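Local coordinates for staphylococcal nuclease domain-containing protein 1 (Drosophila melanogaster, PDB 2WAC) that cuts both DNA and RNA as an endonuclease, works with the RNA-induced silencing complex, and binds symmetrically dimethylated arginine peptides through its Tudor domain, at residues Val83-Lys91 and Ser108-Tyr116. Residues are numbered along the deposited sequence; the frame is centred on the assembly and turned at random.
Sequences VLYIDYGNK and SEKPYATEY
In this extended Tudor domain, the turn joining strands 80-85 and 91-95 of the Tudor barrel meets the chain that leads into strand 113-118 of the neighbouring SN-like sheet. The turn belongs to the region involved in dimethylarginine binding, and Asp87 and Ile86 accept its two direct hydrogen bonds from the other segment. Asp87 OD1 takes the backbone N-H of Tyr112 at 2.9 Å, nearly straight at 164°, through its anti lone pair. With CG anti to its carbonyl carbon (chi1 -64°), the carboxylate runs alongside the Tyr112 side chain, both pointing the same way, their planes 54° apart. Asp87 OD1 also lies at the edge of the Tyr112 ring, 3.4 Å from CD2. The same oxygen forms a salt bridge with Arg70 NH2, so a main-chain N-H and a guanidinium share it, which would probably favour the charged form of the acid. Arg70 also bonds the carbonyl oxygens of Glu109 and Lys110, tying strand 68-77 to this linker.

One residue earlier, Ile86 O receives a weak bond from Ala113 N (3.3 Å) and a shorter one from water 1, which donates its other hydrogen to Ala113 O. The apolar part is small: Ile86 CB lies 4.0 Å from Pro111 CB, while the methyl of Ala113 points into the turn and packs against the backbone of Asp87 and Tyr88. The turn is tightened from within, Tyr85 O accepting from the N-H groups of both Tyr88 and Gly89. Farther along, water 2 links Lys91 NZ to Glu115 OE2, which also bonds Thr17. At the far end of the ring, Tyr112 OH donates to the anti lone pair of Glu109 OE1 over 2.6 Å.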
ATOM      1  N   VAL A  83      11.762  -4.618   8.688  1.00 21.62           N
ATOM      2  CA  VAL A  83      11.070  -5.616   7.870  1.00 21.55           C
ATOM      3  C   VAL A  83       9.794  -5.072   7.228  1.00 21.56           C
ATOM      4  O   VAL A  83       9.168  -4.147   7.748  1.00 21.53           O
ATOM      5  CB  VAL A  83      10.754  -6.932   8.660  1.00 21.49           C
ATOM      6  CG1 VAL A  83      12.021  -7.519   9.279  1.00 21.60           C
ATOM      7  CG2 VAL A  83       9.672  -6.710   9.729  1.00 21.42           C
ATOM      8  N   LEU A  84       9.437  -5.649   6.083  1.00 21.52           N
ATOM      9  CA  LEU A  84       8.169  -5.382   5.417  1.00 21.51           C
ATOM     10  C   LEU A  84       7.296  -6.624   5.525  1.00 21.48           C
ATOM     11  O   LEU A  84       7.725  -7.715   5.153  1.00 21.42           O
ATOM     12  CB  LEU A  84       8.392  -5.024   3.939  1.00 21.42           C
ATOM     13  CG  LEU A  84       7.173  -5.091   3.002  1.00 21.48           C
ATOM     14  CD1 LEU A  84       6.202  -3.940   3.253  1.00 20.96           C
ATOM     15  CD2 LEU A  84       7.590  -5.133   1.532  1.00 21.04           C
ATOM     16  N   TYR A  85       6.078  -6.460   6.038  1.00 21.52           N
ATOM     17  CA  TYR A  85       5.120  -7.562   6.094  1.00 21.52           C
ATOM     18  C   TYR A  85       4.461  -7.726   4.727  1.00 21.54           C
ATOM     19  O   TYR A  85       3.515  -7.016   4.385  1.00 21.45           O
ATOM     20  CB  TYR A  85       4.109  -7.349   7.228  1.00 21.60           C
ATOM     21  CG  TYR A  85       4.773  -7.381   8.586  1.00 21.58           C
ATOM     22  CD1 TYR A  85       5.102  -8.594   9.191  1.00 22.02           C
ATOM     23  CD2 TYR A  85       5.107  -6.200   9.253  1.00 21.73           C
ATOM     24  CE1 TYR A  85       5.733  -8.636  10.433  1.00 22.19           C
ATOM     25  CE2 TYR A  85       5.739  -6.230  10.497  1.00 22.21           C
ATOM     26  CZ  TYR A  85       6.047  -7.454  11.080  1.00 22.29           C
ATOM     27  OH  TYR A  85       6.672  -7.500  12.308  1.00 22.18           O
ATOM     28  N   ILE A  86       4.995  -8.675   3.956  1.00 21.66           N
ATOM     29  CA  ILE A  86       4.754  -8.774   2.506  1.00 21.68           C
ATOM     30  C   ILE A  86       3.321  -9.085   2.081  1.00 21.86           C
ATOM     31  O   ILE A  86       2.946  -8.855   0.928  1.00 21.92           O
ATOM     32  CB  ILE A  86       5.730  -9.784   1.821  1.00 21.69           C
ATOM     33  CG1 ILE A  86       5.638 -11.175   2.467  1.00 21.30           C
ATOM     34  CG2 ILE A  86       7.167  -9.248   1.839  1.00 21.13           C
ATOM     35  CD1 ILE A  86       6.059 -12.317   1.551  1.00 21.21           C
ATOM     36  N   ASP A  87       2.521  -9.600   3.006  1.00 22.01           N
ATOM     37  CA  ASP A  87       1.143  -9.960   2.693  1.00 22.19           C
ATOM     38  C   ASP A  87       0.142  -8.865   3.075  1.00 22.39           C
ATOM     39  O   ASP A  87      -1.060  -8.999   2.811  1.00 22.35           O
ATOM     40  CB  ASP A  87       0.785 -11.300   3.343  1.00 22.09           C
ATOM     41  CG  ASP A  87       1.618 -12.453   2.801  1.00 21.96           C
ATOM     42  OD1 ASP A  87       1.915 -12.464   1.584  1.00 21.82           O
ATOM     43  OD2 ASP A  87       1.973 -13.354   3.587  1.00 21.61           O
ATOM     44  N   TYR A  88       0.648  -7.782   3.671  1.00 22.58           N
ATOM     45  CA  TYR A  88      -0.194  -6.687   4.178  1.00 22.81           C
ATOM     46  C   TYR A  88       0.288  -5.293   3.779  1.00 22.91           C
ATOM     47  O   TYR A  88      -0.522  -4.439   3.410  1.00 23.17           O
ATOM     48  CB  TYR A  88      -0.349  -6.786   5.701  1.00 22.84           C
ATOM     49  CG  TYR A  88      -0.999  -8.079   6.130  1.00 22.89           C
ATOM     50  CD1 TYR A  88      -2.386  -8.194   6.202  1.00 22.88           C
ATOM     51  CD2 TYR A  88      -0.224  -9.201   6.432  1.00 22.91           C
ATOM     52  CE1 TYR A  88      -2.989  -9.391   6.578  1.00 22.82           C
ATOM     53  CE2 TYR A  88      -0.815 -10.400   6.804  1.00 22.70           C
ATOM     54  CZ  TYR A  88      -2.195 -10.488   6.879  1.00 22.71           C
ATOM     55  OH  TYR A  88      -2.777 -11.676   7.252  1.00 22.47           O
ATOM     56  N   GLY A  89       1.594  -5.060   3.868  1.00 22.93           N
ATOM     57  CA  GLY A  89       2.172  -3.800   3.414  1.00 22.92           C
ATOM     58  C   GLY A  89       2.786  -2.897   4.466  1.00 22.99           C
ATOM     59  O   GLY A  89       3.501  -1.952   4.125  1.00 23.03           O
ATOM     60  N   ASN A  90       2.510  -3.166   5.741  1.00 22.91           N
ATOM     61  CA  ASN A  90       3.132  -2.390   6.813  1.00 22.99           C
ATOM     62  C   ASN A  90       4.586  -2.798   7.062  1.00 23.10           C
ATOM     63  O   ASN A  90       4.988  -3.924   6.769  1.00 23.09           O
ATOM     64  CB  ASN A  90       2.309  -2.442   8.110  1.00 22.81           C
ATOM     65  CG  ASN A  90       2.108  -3.855   8.629  1.00 22.74           C
ATOM     66  OD1 ASN A  90       1.742  -4.761   7.879  1.00 22.58           O
ATOM     67  ND2 ASN A  90       2.331  -4.045   9.923  1.00 21.78           N
ATOM     68  N   LYS A  91       5.360  -1.854   7.591  1.00 23.34           N
ATOM     69  CA  LYS A  91       6.758  -2.066   7.940  1.00 23.57           C
ATOM     70  C   LYS A  91       6.964  -1.750   9.412  1.00 23.42           C
ATOM     71  O   LYS A  91       6.224  -0.944   9.984  1.00 23.43           O
ATOM     72  CB  LYS A  91       7.658  -1.129   7.132  1.00 23.70           C
ATOM     73  CG  LYS A  91       7.753  -1.396   5.644  1.00 24.63           C
ATOM     74  CD  LYS A  91       8.674  -0.358   5.010  1.00 26.28           C
ATOM     75  CE  LYS A  91       8.970  -0.653   3.551  1.00 27.41           C
ATOM     76  NZ  LYS A  91       7.803  -0.395   2.673  1.00 28.79           N
ATOM     77  N   SER A 108       7.355 -19.954  -1.234  1.00 30.75           N
ATOM     78  CA  SER A 108       7.175 -20.029  -2.685  1.00 30.54           C
ATOM     79  C   SER A 108       6.038 -19.161  -3.225  1.00 30.22           C
ATOM     80  O   SER A 108       6.140 -18.624  -4.331  1.00 30.18           O
ATOM     81  CB  SER A 108       7.019 -21.482  -3.148  1.00 30.62           C
ATOM     82  OG  SER A 108       6.010 -22.151  -2.414  1.00 31.03           O
ATOM     83  N   GLU A 109       4.963 -19.033  -2.450  1.00 29.80           N
ATOM     84  CA  GLU A 109       3.860 -18.151  -2.816  1.00 29.42           C
ATOM     85  C   GLU A 109       4.317 -16.701  -2.858  1.00 29.09           C
ATOM     86  O   GLU A 109       5.029 -16.233  -1.965  1.00 28.98           O
ATOM     87  CB  GLU A 109       2.690 -18.313  -1.850  1.00 29.43           C
ATOM     88  CG  GLU A 109       1.893 -19.578  -2.082  1.00 29.54           C
ATOM     89  CD  GLU A 109       1.135 -20.010  -0.853  1.00 29.68           C
ATOM     90  OE1 GLU A 109       0.058 -19.440  -0.581  1.00 29.85           O
ATOM     91  OE2 GLU A 109       1.614 -20.929  -0.157  1.00 29.74           O
ATOM     92  N   LYS A 110       3.910 -16.010  -3.918  1.00 28.64           N
ATOM     93  CA  LYS A 110       4.239 -14.606  -4.133  1.00 28.29           C
ATOM     94  C   LYS A 110       3.573 -13.762  -3.048  1.00 27.83           C
ATOM     95  O   LYS A 110       2.576 -14.193  -2.461  1.00 27.73           O
ATOM     96  CB  LYS A 110       3.760 -14.144  -5.519  1.00 28.32           C
ATOM     97  CG  LYS A 110       4.187 -15.022  -6.703  1.00 28.89           C
ATOM     98  CD  LYS A 110       3.079 -15.992  -7.127  1.00 29.50           C
ATOM     99  CE  LYS A 110       3.257 -17.374  -6.507  1.00 29.56           C
ATOM    100  NZ  LYS A 110       1.953 -17.995  -6.131  1.00 29.44           N
ATOM    101  N   PRO A 111       4.122 -12.563  -2.765  1.00 27.47           N
ATOM    102  CA  PRO A 111       3.492 -11.688  -1.772  1.00 27.16           C
ATOM    103  C   PRO A 111       2.012 -11.422  -2.072  1.00 26.87           C
ATOM    104  O   PRO A 111       1.653 -11.171  -3.225  1.00 26.76           O
ATOM    105  CB  PRO A 111       4.298 -10.395  -1.891  1.00 27.23           C
ATOM    106  CG  PRO A 111       5.638 -10.839  -2.368  1.00 27.33           C
ATOM    107  CD  PRO A 111       5.350 -11.962  -3.320  1.00 27.48           C
ATOM    108  N   TYR A 112       1.169 -11.483  -1.041  1.00 26.48           N
ATOM    109  CA  TYR A 112      -0.275 -11.285  -1.219  1.00 26.33           C
ATOM    110  C   TYR A 112      -0.718  -9.818  -1.241  1.00 26.01           C
ATOM    111  O   TYR A 112      -1.888  -9.522  -1.486  1.00 26.19           O
ATOM    112  CB  TYR A 112      -1.082 -12.118  -0.210  1.00 26.38           C
ATOM    113  CG  TYR A 112      -1.142 -13.577  -0.600  1.00 26.88           C
ATOM    114  CD1 TYR A 112      -1.927 -13.996  -1.676  1.00 27.35           C
ATOM    115  CD2 TYR A 112      -0.397 -14.535   0.086  1.00 27.19           C
ATOM    116  CE1 TYR A 112      -1.976 -15.332  -2.052  1.00 27.87           C
ATOM    117  CE2 TYR A 112      -0.442 -15.877  -0.282  1.00 27.58           C
ATOM    118  CZ  TYR A 112      -1.233 -16.267  -1.351  1.00 27.92           C
ATOM    119  OH  TYR A 112      -1.282 -17.590  -1.723  1.00 28.49           O
ATOM    120  N   ALA A 113       0.228  -8.910  -1.009  1.00 25.54           N
ATOM    121  CA  ALA A 113      -0.011  -7.477  -1.165  1.00 25.13           C
ATOM    122  C   ALA A 113       0.968  -6.867  -2.168  1.00 24.88           C
ATOM    123  O   ALA A 113       2.137  -7.257  -2.225  1.00 24.79           O
ATOM    124  CB  ALA A 113       0.081  -6.765   0.180  1.00 25.03           C
ATOM    125  N   THR A 114       0.478  -5.911  -2.955  1.00 24.57           N
ATOM    126  CA  THR A 114       1.276  -5.242  -3.983  1.00 24.28           C
ATOM    127  C   THR A 114       1.186  -3.731  -3.804  1.00 24.05           C
ATOM    128  O   THR A 114       0.095  -3.192  -3.610  1.00 23.87           O
ATOM    129  CB  THR A 114       0.797  -5.631  -5.405  1.00 24.32           C
ATOM    130  OG1 THR A 114       0.746  -7.058  -5.519  1.00 24.28           O
ATOM    131  CG2 THR A 114       1.734  -5.072  -6.481  1.00 24.24           C
ATOM    132  N   GLU A 115       2.333  -3.056  -3.867  1.00 23.81           N
ATOM    133  CA  GLU A 115       2.380  -1.600  -3.746  1.00 23.44           C
ATOM    134  C   GLU A 115       2.108  -0.892  -5.074  1.00 23.26           C
ATOM    135  O   GLU A 115       2.594  -1.312  -6.125  1.00 23.09           O
ATOM    136  CB  GLU A 115       3.725  -1.143  -3.173  1.00 23.47           C
ATOM    137  CG  GLU A 115       3.729   0.309  -2.701  1.00 23.28           C
ATOM    138  CD  GLU A 115       5.032   0.728  -2.040  1.00 23.31           C
ATOM    139  OE1 GLU A 115       6.014  -0.049  -2.067  1.00 23.11           O
ATOM    140  OE2 GLU A 115       5.070   1.849  -1.492  1.00 22.83           O
ATOM    141  N   TYR A 116       1.329   0.187  -5.003  1.00 22.98           N
ATOM    142  CA  TYR A 116       1.030   1.034  -6.156  1.00 22.76           C
ATOM    143  C   TYR A 116       1.172   2.499  -5.779  1.00 22.63           C
ATOM    144  O   TYR A 116       1.052   2.854  -4.608  1.00 22.49           O
ATOM    145  CB  TYR A 116      -0.402   0.804  -6.646  1.00 22.69           C
ATOM    146  CG  TYR A 116      -0.711  -0.615  -7.041  1.00 22.73           C
ATOM    147  CD1 TYR A 116      -0.463  -1.066  -8.338  1.00 21.97           C
ATOM    148  CD2 TYR A 116      -1.255  -1.513  -6.121  1.00 22.34           C
ATOM    149  CE1 TYR A 116      -0.744  -2.373  -8.708  1.00 21.99           C
ATOM    150  CE2 TYR A 116      -1.539  -2.827  -6.481  1.00 22.28           C
ATOM    151  CZ  TYR A 116      -1.285  -3.246  -7.778  1.00 22.10           C
ATOM    152  OH  TYR A 116      -1.563  -4.541  -8.150  1.00 22.84           O
TER
HETATM  153  O   HOH W   1       4.294  -6.971  -0.449  1.00 14.81           O
HETATM  154  O   HOH W   2       6.350   1.459   1.299  1.00 35.02           O